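Local coordinates for nuclease-like protein (Chaetomium thermophilum, PDB 6GRB) that binds four-way DNA junctions and probably resolves them as the endonuclease GEN1, with likely 5'-flap cutting too, this chain being the nuclease-bearing N-terminal part of a longer protein, at residues R66-G71 and R108-T113; V301-L306 and K327-G332; T360-I365 and P453-D458; P378-S383 and T446-G451. One frame throughout, in Å; residues are numbered along the deposited sequence.

Contact 1 (R66-G71 and R108-T113); sequences RLLSLG and RLFGFT
Leu68 meets two aromatic rings at once, and its branches divide the work between them. CG and CD1 lie along one side of Phe110: Leu68 CG comes in at the ring edge, in its plane, 4.0 Å from Phe110 CD2, and Leu68 CD1 is 4.0 Å from Phe110 CE2. The other branch turns to the second ring, with Leu68 CD2 3.7 Å from Phe112 CZ and 3.8 Å from Phe112 CE1, an approach that is neither squarely over the face nor at the rim. The chi1 of Leu68, -89°, about 30° from the staggered value, turns the fork so that CD1 faces Phe110 and CD2 faces Phe112. One residue back, Leu67 CB adds a looser touch at 4.2 Å from Phe112 CZ. The segments belong to successive beta-alpha-beta units of the nuclease sheet: helix 55-70 leads into strand 73-78, helix 104-109 into the neighbouring parallel strand 113-116. Both helices end in a Schellman motif, with Gly71 and Gly111 taking the positive phi. Beyond Gly111, Phe112 has its CG anti to the carbonyl carbon (chi1 -64°), which swings the ring back toward helix 55-70, and Phe110 O sits 3.5 Å above one face of that ring, offset toward the rim. Substituting alanine for Leu68 would probably open a gap between the two rings and leave the Phe110 edge without its aliphatic neighbour. Phe110 also packs edge-to-face against Phe64, while Phe112 rests on Pro74 and Phe76 of strand 73-78.

Contact 2 (V301-L306 and K327-G332); sequences VDIAGL and KVLAPG
Val301 begins the contact from the loop, its CG1 4.3 Å from CD2 of Leu329, the one residue of 327-332 that meets this segment. Asp302 points the other way and organises the backbone. It occupies the N-cap position of helix 303-313, and its OD1 accepts from Gly305 N at 3.0 Å, in a bond whose N-H...O angle of 140° shows it to be bent. The donor meets OD1 from well above the carboxylate plane. A backbone bond from Leu306 N to Asp302 O, 2.7 Å long, closes the first helical turn. Ile303 follows with the closest approach of the contact, its CD1 lying 3.8 Å from Leu329 CD2; a chi2 of -63° folds that terminal methyl round toward the neighbouring helix. At Gly305 a side chain would be awkward, because a CB there would run into Asp302 OD2. Leu306, one turn on from Ile303, brings its CD1 to 4.1 Å from Leu329 CD2. That single methyl is therefore met by three residues, and Leu329 reaches them because its CG is anti to the backbone N (chi1 -165°). Leu306 also touches Phe61 and Leu109, and Val301 touches Leu68, which places the contact against the helices of the nuclease core. The result is characteristic of two successive helices joined by a short connection: Val301 and the capped first turn of helix 303-313 pack on Leu329, midway along helix 318-340.

Contact 3 (T360-I365 and P453-D458); sequences TLVKGI and PVTVED
Thr455 OG1 is hydrogen-bonded to OE1 of Glu358, just ahead of the segment 360-365, and the other oxygen of that carboxylate, OE2, accepts from Val454 N. Two bonds thus tie Glu358 to the first turn of helix 453-464. With its hydroxyl engaged in this way, Thr455 offers its methyl to the strand side: CG2 is anti to the backbone N (chi1 -50° for OG1) and touches two aliphatic groups, 4.2 Å from Val362 CG1 and 4.0 Å from Ile365 CD1. Ile365 carries most of the rest. Its CG1 arm is extended, with chi2 at 168°, and the CD1 methyl ends against the helix backbone, 3.8 Å from Thr455 O and 4.0 Å from Val456 CA. Val456 adds a further contact to that methyl, with its CG2 4.1 Å from Ile365 CD1. No hydrogen bond crosses between the two segments, so they are held to each other by van der Waals contact alone. Leu380 of the central strand touches both Ile365 and Val456, extending the same apolar layer, and Lys363 makes a salt bridge to Glu388. A C-terminal helix laid against a three-stranded antiparallel sheet, here through edge strand 364-371, is consistent with a chromodomain-like fold in the GEN1 C-terminal domain.

Contact 4 (P378-S383 and T446-G451); sequences PELRVS and TILKLG
Leu448 sets one methyl against Leu380 and Val382, joining helix 445-451 to the central strand, 377-384, of the antiparallel three-stranded sheet in the GEN1 C-terminal domain, a fold consistent with a chromodomain. The polar interactions keep to the other side of the strand. Alternation puts the CB atoms of Leu380 and Val382 on the helix side, whereas Glu379 and Arg381 point away: Glu379 OE2 makes a salt bridge to Arg369 NE, and Arg381 a cation-pi contact with Trp442. Backbone bonds fix the strand in the sheet, with Leu380 paired to Val443 and Arg381 to Ser366 and Met367. Every contact between the segments is apolar, and all pass through Leu448 CD1. A different neighbour takes the residues just before Leu448, as Thr446 and Ile447 lie against Ile23 of helix 18-29. Further partners complete the apolar layer, since Leu448 also touches Val443 of the next strand and Val456 of helix 453-464. Toward Leu380 the approach is oblique and runs along the side chain: CD1 of Leu448 is 3.4 Å from Leu380 CB, 4.1 Å from its CG and 3.8 Å from its CD1. The shortest of these is tight for two aliphatic carbons. The reach follows from an extended leucine, with Leu448 CG anti to the carbonyl carbon and chi2 at -175°. Val382 completes the grip tip to tip: its CG2, anti to the carbonyl carbon, stops 3.4 Å from Leu448 CD1.

From the N terminus, contact 1 closes first, bringing helix 55-70 back to the end of helix 104-109 across 36 intervening residues. Contact 2 follows in series, closing the shorter loop between helices 303-313 and 318-340. The two touch: Leu109 O lies 3.0 Å from Asp302 N, a probable hydrogen bond, which ties the nuclease sheet's helices to the later helical pair. Helix 318-340 then leads toward strand 364-371, where contact 3 opens a loop that ends at helix 453-464. Contact 4 is nested inside it, and the strands of both are neighbours in one sheet, with Lys363 N 2.8 Å from Ser383 O. No loops cross.

Contact 1 (R66-G71 and R108-T113)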
# COMPACT_ATOMS: atom_id res chain seq x y z
N ARG A 66 11.03 -6.56 -3.29
CA ARG A 66 10.93 -5.19 -3.75
C ARG A 66 10.68 -4.24 -2.58
O ARG A 66 11.29 -3.16 -2.50
CB ARG A 66 9.84 -5.05 -4.82
CG ARG A 66 9.89 -3.70 -5.53
CD ARG A 66 9.09 -3.69 -6.84
NE ARG A 66 9.62 -4.63 -7.83
CZ ARG A 66 10.54 -4.34 -8.75
NH1 ARG A 66 11.06 -3.11 -8.83
NH2 ARG A 66 10.95 -5.28 -9.60
N LEU A 67 9.82 -4.63 -1.63
CA LEU A 67 9.61 -3.80 -0.44
C LEU A 67 10.86 -3.72 0.43
O LEU A 67 11.07 -2.72 1.12
CB LEU A 67 8.43 -4.32 0.39
CG LEU A 67 7.01 -4.21 -0.19
CD1 LEU A 67 6.01 -4.91 0.75
CD2 LEU A 67 6.61 -2.74 -0.50
N LEU A 68 11.67 -4.79 0.45
CA LEU A 68 12.94 -4.72 1.16
C LEU A 68 13.81 -3.61 0.60
O LEU A 68 14.43 -2.86 1.37
CB LEU A 68 13.68 -6.06 1.06
CG LEU A 68 13.38 -7.09 2.14
CD1 LEU A 68 14.51 -8.12 2.12
CD2 LEU A 68 13.21 -6.47 3.55
N SER A 69 13.85 -3.46 -0.73
CA SER A 69 14.78 -2.54 -1.38
C SER A 69 14.27 -1.11 -1.40
O SER A 69 15.08 -0.19 -1.58
CB SER A 69 15.04 -2.99 -2.81
OG SER A 69 15.28 -4.39 -2.80
N LEU A 70 12.96 -0.92 -1.28
CA LEU A 70 12.40 0.41 -1.06
C LEU A 70 12.60 0.88 0.38
O LEU A 70 12.44 2.07 0.65
CB LEU A 70 10.91 0.42 -1.44
CG LEU A 70 10.56 -0.01 -2.88
CD1 LEU A 70 9.09 -0.29 -3.02
CD2 LEU A 70 10.98 1.05 -3.88
N GLY A 71 12.96 -0.00 1.30
CA GLY A 71 13.02 0.36 2.71
C GLY A 71 11.68 0.72 3.33
O GLY A 71 11.60 1.67 4.12
N ARG A 108 6.35 -13.34 8.06
CA ARG A 108 7.24 -13.43 9.21
C ARG A 108 8.69 -13.61 8.77
O ARG A 108 9.58 -12.88 9.21
CB ARG A 108 6.82 -14.58 10.14
N LEU A 109 8.93 -14.57 7.86
CA LEU A 109 10.28 -14.85 7.37
C LEU A 109 10.99 -13.60 6.87
O LEU A 109 12.21 -13.49 7.01
CB LEU A 109 10.22 -15.91 6.28
CG LEU A 109 9.95 -17.33 6.79
CD1 LEU A 109 9.86 -18.32 5.66
CD2 LEU A 109 11.06 -17.72 7.78
N PHE A 110 10.25 -12.65 6.28
CA PHE A 110 10.82 -11.40 5.81
C PHE A 110 10.90 -10.36 6.92
O PHE A 110 11.30 -9.22 6.66
CB PHE A 110 9.99 -10.83 4.64
CG PHE A 110 10.46 -11.27 3.27
CD1 PHE A 110 10.09 -12.50 2.75
CD2 PHE A 110 11.27 -10.44 2.50
CE1 PHE A 110 10.53 -12.91 1.51
CE2 PHE A 110 11.68 -10.82 1.24
CZ PHE A 110 11.32 -12.06 0.74
N GLY A 111 10.52 -10.71 8.15
CA GLY A 111 10.45 -9.73 9.21
C GLY A 111 9.39 -8.67 9.01
O GLY A 111 9.58 -7.53 9.45
N PHE A 112 8.28 -8.99 8.34
CA PHE A 112 7.21 -8.02 8.17
C PHE A 112 6.11 -8.36 9.17
O PHE A 112 6.18 -9.37 9.86
CB PHE A 112 6.67 -7.99 6.73
CG PHE A 112 7.68 -7.52 5.70
CD1 PHE A 112 8.77 -6.74 6.05
CD2 PHE A 112 7.53 -7.85 4.35
CE1 PHE A 112 9.69 -6.29 5.09
CE2 PHE A 112 8.45 -7.42 3.38
CZ PHE A 112 9.53 -6.64 3.75
N THR A 113 5.12 -7.49 9.27
CA THR A 113 4.07 -7.62 10.27
C THR A 113 2.79 -8.06 9.59
O THR A 113 2.46 -7.58 8.50
CB THR A 113 3.82 -6.30 10.99
OG1 THR A 113 5.07 -5.84 11.53
CG2 THR A 113 2.80 -6.47 12.11

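Contact 2 (V301-L306 and K327-G332)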
# COMPACT_ATOMS: atom_id res chain seq x y z
N VAL A 301 15.62 -10.38 8.61
CA VAL A 301 15.21 -11.39 7.63
C VAL A 301 15.81 -12.75 8.01
O VAL A 301 17.03 -12.89 8.19
CB VAL A 301 15.64 -10.96 6.22
CG1 VAL A 301 15.28 -12.00 5.19
CG2 VAL A 301 15.05 -9.59 5.89
N ASP A 302 14.94 -13.75 8.12
CA ASP A 302 15.28 -15.14 8.43
C ASP A 302 15.88 -15.84 7.20
O ASP A 302 15.19 -16.53 6.44
CB ASP A 302 14.03 -15.85 8.93
CG ASP A 302 14.31 -17.12 9.70
OD1 ASP A 302 15.46 -17.65 9.64
OD2 ASP A 302 13.37 -17.62 10.35
N ILE A 303 17.21 -15.71 7.03
CA ILE A 303 17.91 -16.24 5.86
C ILE A 303 17.74 -17.76 5.75
O ILE A 303 17.43 -18.29 4.67
CB ILE A 303 19.40 -15.86 5.91
CG1 ILE A 303 19.54 -14.35 6.14
CG2 ILE A 303 20.11 -16.26 4.63
CD1 ILE A 303 18.97 -13.52 5.04
N ALA A 304 17.98 -18.48 6.85
CA ALA A 304 17.83 -19.94 6.81
C ALA A 304 16.36 -20.34 6.71
O ALA A 304 16.05 -21.39 6.14
CB ALA A 304 18.47 -20.58 8.04
N GLY A 305 15.46 -19.52 7.25
CA GLY A 305 14.04 -19.82 7.13
C GLY A 305 13.54 -19.64 5.71
O GLY A 305 12.80 -20.48 5.20
N LEU A 306 13.94 -18.54 5.06
CA LEU A 306 13.64 -18.35 3.64
C LEU A 306 14.30 -19.41 2.78
O LEU A 306 13.73 -19.80 1.75
CB LEU A 306 14.09 -16.96 3.19
CG LEU A 306 13.11 -15.82 3.48
CD1 LEU A 306 13.74 -14.47 3.04
CD2 LEU A 306 11.80 -16.08 2.77
N LYS A 327 20.98 -14.43 -5.24
CA LYS A 327 20.91 -13.38 -6.26
C LYS A 327 19.72 -12.46 -6.04
O LYS A 327 19.84 -11.23 -6.13
CB LYS A 327 20.86 -13.99 -7.66
N VAL A 328 18.56 -13.04 -5.71
CA VAL A 328 17.32 -12.29 -5.59
C VAL A 328 17.25 -11.53 -4.28
O VAL A 328 16.76 -10.39 -4.23
CB VAL A 328 16.13 -13.25 -5.76
CG1 VAL A 328 14.81 -12.51 -5.48
CG2 VAL A 328 16.15 -13.85 -7.15
N LEU A 329 17.75 -12.11 -3.20
CA LEU A 329 17.60 -11.48 -1.89
C LEU A 329 18.67 -10.43 -1.62
O LEU A 329 18.44 -9.54 -0.80
CB LEU A 329 17.64 -12.55 -0.79
CG LEU A 329 17.16 -12.13 0.59
CD1 LEU A 329 15.72 -11.71 0.49
CD2 LEU A 329 17.34 -13.26 1.61
N ALA A 330 19.83 -10.52 -2.26
CA ALA A 330 20.99 -9.75 -1.80
C ALA A 330 20.78 -8.24 -1.86
O ALA A 330 21.08 -7.56 -0.85
CB ALA A 330 22.24 -10.17 -2.58
N PRO A 331 20.31 -7.64 -2.96
CA PRO A 331 20.10 -6.18 -2.94
C PRO A 331 19.15 -5.73 -1.84
O PRO A 331 19.35 -4.65 -1.25
CB PRO A 331 19.54 -5.88 -4.34
CG PRO A 331 19.92 -7.03 -5.17
CD PRO A 331 19.93 -8.22 -4.26
N GLY A 332 18.14 -6.55 -1.53
CA GLY A 332 17.18 -6.18 -0.49
C GLY A 332 17.80 -6.12 0.90
O GLY A 332 17.59 -5.15 1.63

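Contact 3 (T360-I365 and P453-D458)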
# COMPACT_ATOMS: atom_id res chain seq x y z
N THR A 360 31.51 -3.94 5.06
CA THR A 360 30.87 -5.25 5.12
C THR A 360 29.59 -5.30 4.32
O THR A 360 29.07 -6.40 4.07
CB THR A 360 30.60 -5.67 6.57
OG1 THR A 360 30.54 -7.11 6.65
CG2 THR A 360 29.28 -5.10 7.07
N LEU A 361 29.05 -4.15 3.90
CA LEU A 361 27.81 -4.11 3.14
C LEU A 361 27.99 -3.62 1.72
O LEU A 361 27.18 -3.96 0.86
CB LEU A 361 26.78 -3.21 3.84
N VAL A 362 29.05 -2.86 1.45
CA VAL A 362 29.20 -2.12 0.20
C VAL A 362 30.68 -2.05 -0.14
O VAL A 362 31.48 -1.53 0.65
CB VAL A 362 28.60 -0.71 0.35
CG1 VAL A 362 29.20 0.23 -0.68
CG2 VAL A 362 27.06 -0.74 0.29
N LYS A 363 31.06 -2.57 -1.30
CA LYS A 363 32.47 -2.51 -1.67
C LYS A 363 32.85 -1.26 -2.45
O LYS A 363 34.01 -0.85 -2.41
CB LYS A 363 32.86 -3.75 -2.48
CG LYS A 363 32.37 -5.04 -1.85
CD LYS A 363 33.05 -5.34 -0.52
CE LYS A 363 32.44 -6.59 0.12
NZ LYS A 363 33.14 -6.99 1.36
N GLY A 364 31.92 -0.62 -3.16
CA GLY A 364 32.28 0.54 -3.94
C GLY A 364 31.07 1.19 -4.58
O GLY A 364 29.98 0.60 -4.65
N ILE A 365 31.29 2.42 -5.04
CA ILE A 365 30.31 3.20 -5.78
C ILE A 365 30.97 3.63 -7.09
O ILE A 365 32.15 3.99 -7.10
CB ILE A 365 29.85 4.44 -4.98
CG1 ILE A 365 29.36 4.03 -3.59
CG2 ILE A 365 28.75 5.18 -5.72
CD1 ILE A 365 29.16 5.22 -2.65
N PRO A 453 27.97 5.93 5.48
CA PRO A 453 28.23 7.36 5.24
C PRO A 453 29.64 7.71 4.75
O PRO A 453 29.76 8.63 3.93
CB PRO A 453 27.94 8.00 6.61
CG PRO A 453 28.02 6.87 7.60
CD PRO A 453 27.50 5.69 6.86
N VAL A 454 30.70 7.05 5.22
CA VAL A 454 32.01 7.54 4.80
C VAL A 454 32.40 7.00 3.43
O VAL A 454 33.34 7.52 2.81
CB VAL A 454 33.10 7.29 5.87
CG1 VAL A 454 32.74 8.02 7.15
CG2 VAL A 454 33.31 5.82 6.15
N THR A 455 31.69 5.99 2.93
CA THR A 455 31.88 5.55 1.54
C THR A 455 31.30 6.57 0.56
O THR A 455 31.88 6.80 -0.51
CB THR A 455 31.24 4.19 1.34
OG1 THR A 455 31.68 3.29 2.37
CG2 THR A 455 31.63 3.62 -0.00
N VAL A 456 30.16 7.18 0.90
CA VAL A 456 29.57 8.19 0.02
C VAL A 456 30.42 9.46 0.00
O VAL A 456 30.49 10.15 -1.02
CB VAL A 456 28.11 8.46 0.42
CG1 VAL A 456 27.44 9.39 -0.57
CG2 VAL A 456 27.32 7.16 0.49
N GLU A 457 31.09 9.80 1.12
CA GLU A 457 32.00 10.95 1.10
C GLU A 457 33.14 10.71 0.13
O GLU A 457 33.43 11.54 -0.74
CB GLU A 457 32.56 11.26 2.49
CG GLU A 457 31.56 11.18 3.63
CD GLU A 457 31.66 12.33 4.61
OE1 GLU A 457 32.78 12.61 5.09
OE2 GLU A 457 30.60 12.96 4.89
N ASP A 458 33.82 9.56 0.28
CA ASP A 458 35.01 9.29 -0.53
C ASP A 458 34.66 9.28 -2.01
O ASP A 458 35.42 9.80 -2.83
CB ASP A 458 35.64 7.95 -0.12
CG ASP A 458 36.09 7.94 1.33
OD1 ASP A 458 36.69 8.93 1.79
OD2 ASP A 458 35.82 6.92 2.02

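Contact 4 (P378-S383 and T446-G451)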
# COMPACT_ATOMS: atom_id res chain seq x y z
N PRO A 378 17.74 10.37 -6.57
CA PRO A 378 19.17 10.10 -6.80
C PRO A 378 19.54 8.70 -6.32
O PRO A 378 19.24 8.31 -5.20
CB PRO A 378 19.87 11.18 -5.97
CG PRO A 378 18.87 12.28 -5.90
CD PRO A 378 17.52 11.63 -5.85
N GLU A 379 20.21 7.94 -7.18
CA GLU A 379 20.66 6.61 -6.84
C GLU A 379 22.15 6.52 -7.09
O GLU A 379 22.70 7.20 -7.96
CB GLU A 379 19.93 5.54 -7.65
CG GLU A 379 18.47 5.37 -7.27
CD GLU A 379 17.77 4.34 -8.14
OE1 GLU A 379 17.23 3.36 -7.58
OE2 GLU A 379 17.77 4.52 -9.37
N LEU A 380 22.81 5.68 -6.30
CA LEU A 380 24.23 5.42 -6.46
C LEU A 380 24.42 3.96 -6.85
O LEU A 380 23.73 3.07 -6.34
CB LEU A 380 25.00 5.75 -5.17
CG LEU A 380 25.09 7.23 -4.76
CD1 LEU A 380 25.92 7.43 -3.51
CD2 LEU A 380 25.66 8.05 -5.90
N ARG A 381 25.34 3.73 -7.79
CA ARG A 381 25.64 2.39 -8.29
C ARG A 381 26.60 1.71 -7.32
O ARG A 381 27.77 2.09 -7.23
CB ARG A 381 26.25 2.47 -9.69
CG ARG A 381 26.49 1.14 -10.34
CD ARG A 381 25.18 0.48 -10.70
NE ARG A 381 25.37 -0.58 -11.69
CZ ARG A 381 24.41 -1.39 -12.14
NH1 ARG A 381 23.17 -1.26 -11.68
NH2 ARG A 381 24.70 -2.33 -13.04
N VAL A 382 26.10 0.75 -6.55
CA VAL A 382 26.93 0.11 -5.54
C VAL A 382 27.28 -1.35 -5.79
O VAL A 382 26.47 -2.13 -6.28
CB VAL A 382 26.31 0.24 -4.14
CG1 VAL A 382 27.12 -0.54 -3.12
CG2 VAL A 382 26.19 1.70 -3.74
N SER A 383 28.49 -1.71 -5.38
CA SER A 383 29.02 -3.06 -5.50
C SER A 383 28.95 -3.75 -4.16
O SER A 383 29.02 -3.11 -3.15
CB SER A 383 30.47 -3.06 -5.99
OG SER A 383 31.34 -2.44 -5.07
N THR A 446 20.06 8.60 -0.42
CA THR A 446 19.90 8.94 0.98
C THR A 446 19.88 7.71 1.87
O THR A 446 20.25 7.79 3.05
CB THR A 446 18.66 9.82 1.22
OG1 THR A 446 17.48 9.14 0.79
CG2 THR A 446 18.78 11.14 0.52
N ILE A 447 19.50 6.55 1.33
CA ILE A 447 19.67 5.33 2.13
C ILE A 447 21.15 5.04 2.34
O ILE A 447 21.56 4.56 3.41
CB ILE A 447 18.91 4.15 1.49
CG1 ILE A 447 17.41 4.30 1.71
CG2 ILE A 447 19.38 2.81 2.06
CD1 ILE A 447 16.62 3.09 1.34
N LEU A 448 22.00 5.37 1.38
CA LEU A 448 23.43 5.11 1.52
C LEU A 448 24.12 6.11 2.43
O LEU A 448 25.14 5.79 3.05
CB LEU A 448 24.09 5.10 0.14
CG LEU A 448 23.67 4.07 -0.91
CD1 LEU A 448 24.58 4.20 -2.12
CD2 LEU A 448 23.73 2.67 -0.36
N LYS A 449 23.61 7.34 2.53
CA LYS A 449 24.22 8.28 3.45
C LYS A 449 23.99 7.86 4.90
O LYS A 449 24.80 8.20 5.76
CB LYS A 449 23.69 9.69 3.20
CG LYS A 449 24.13 10.26 1.85
CD LYS A 449 23.57 11.64 1.62
CE LYS A 449 24.02 12.22 0.30
NZ LYS A 449 23.48 13.58 0.01
N LEU A 450 22.93 7.08 5.16
CA LEU A 450 22.61 6.63 6.51
C LEU A 450 23.43 5.41 6.91
O LEU A 450 23.95 5.33 8.03
CB LEU A 450 21.11 6.30 6.59
CG LEU A 450 20.14 7.45 6.29
CD1 LEU A 450 18.69 6.99 6.45
CD2 LEU A 450 20.45 8.69 7.15
N GLY A 451 23.57 4.45 6.00
CA GLY A 451 24.13 3.16 6.33
C GLY A 451 25.62 3.08 6.11
O GLY A 451 26.34 2.51 6.94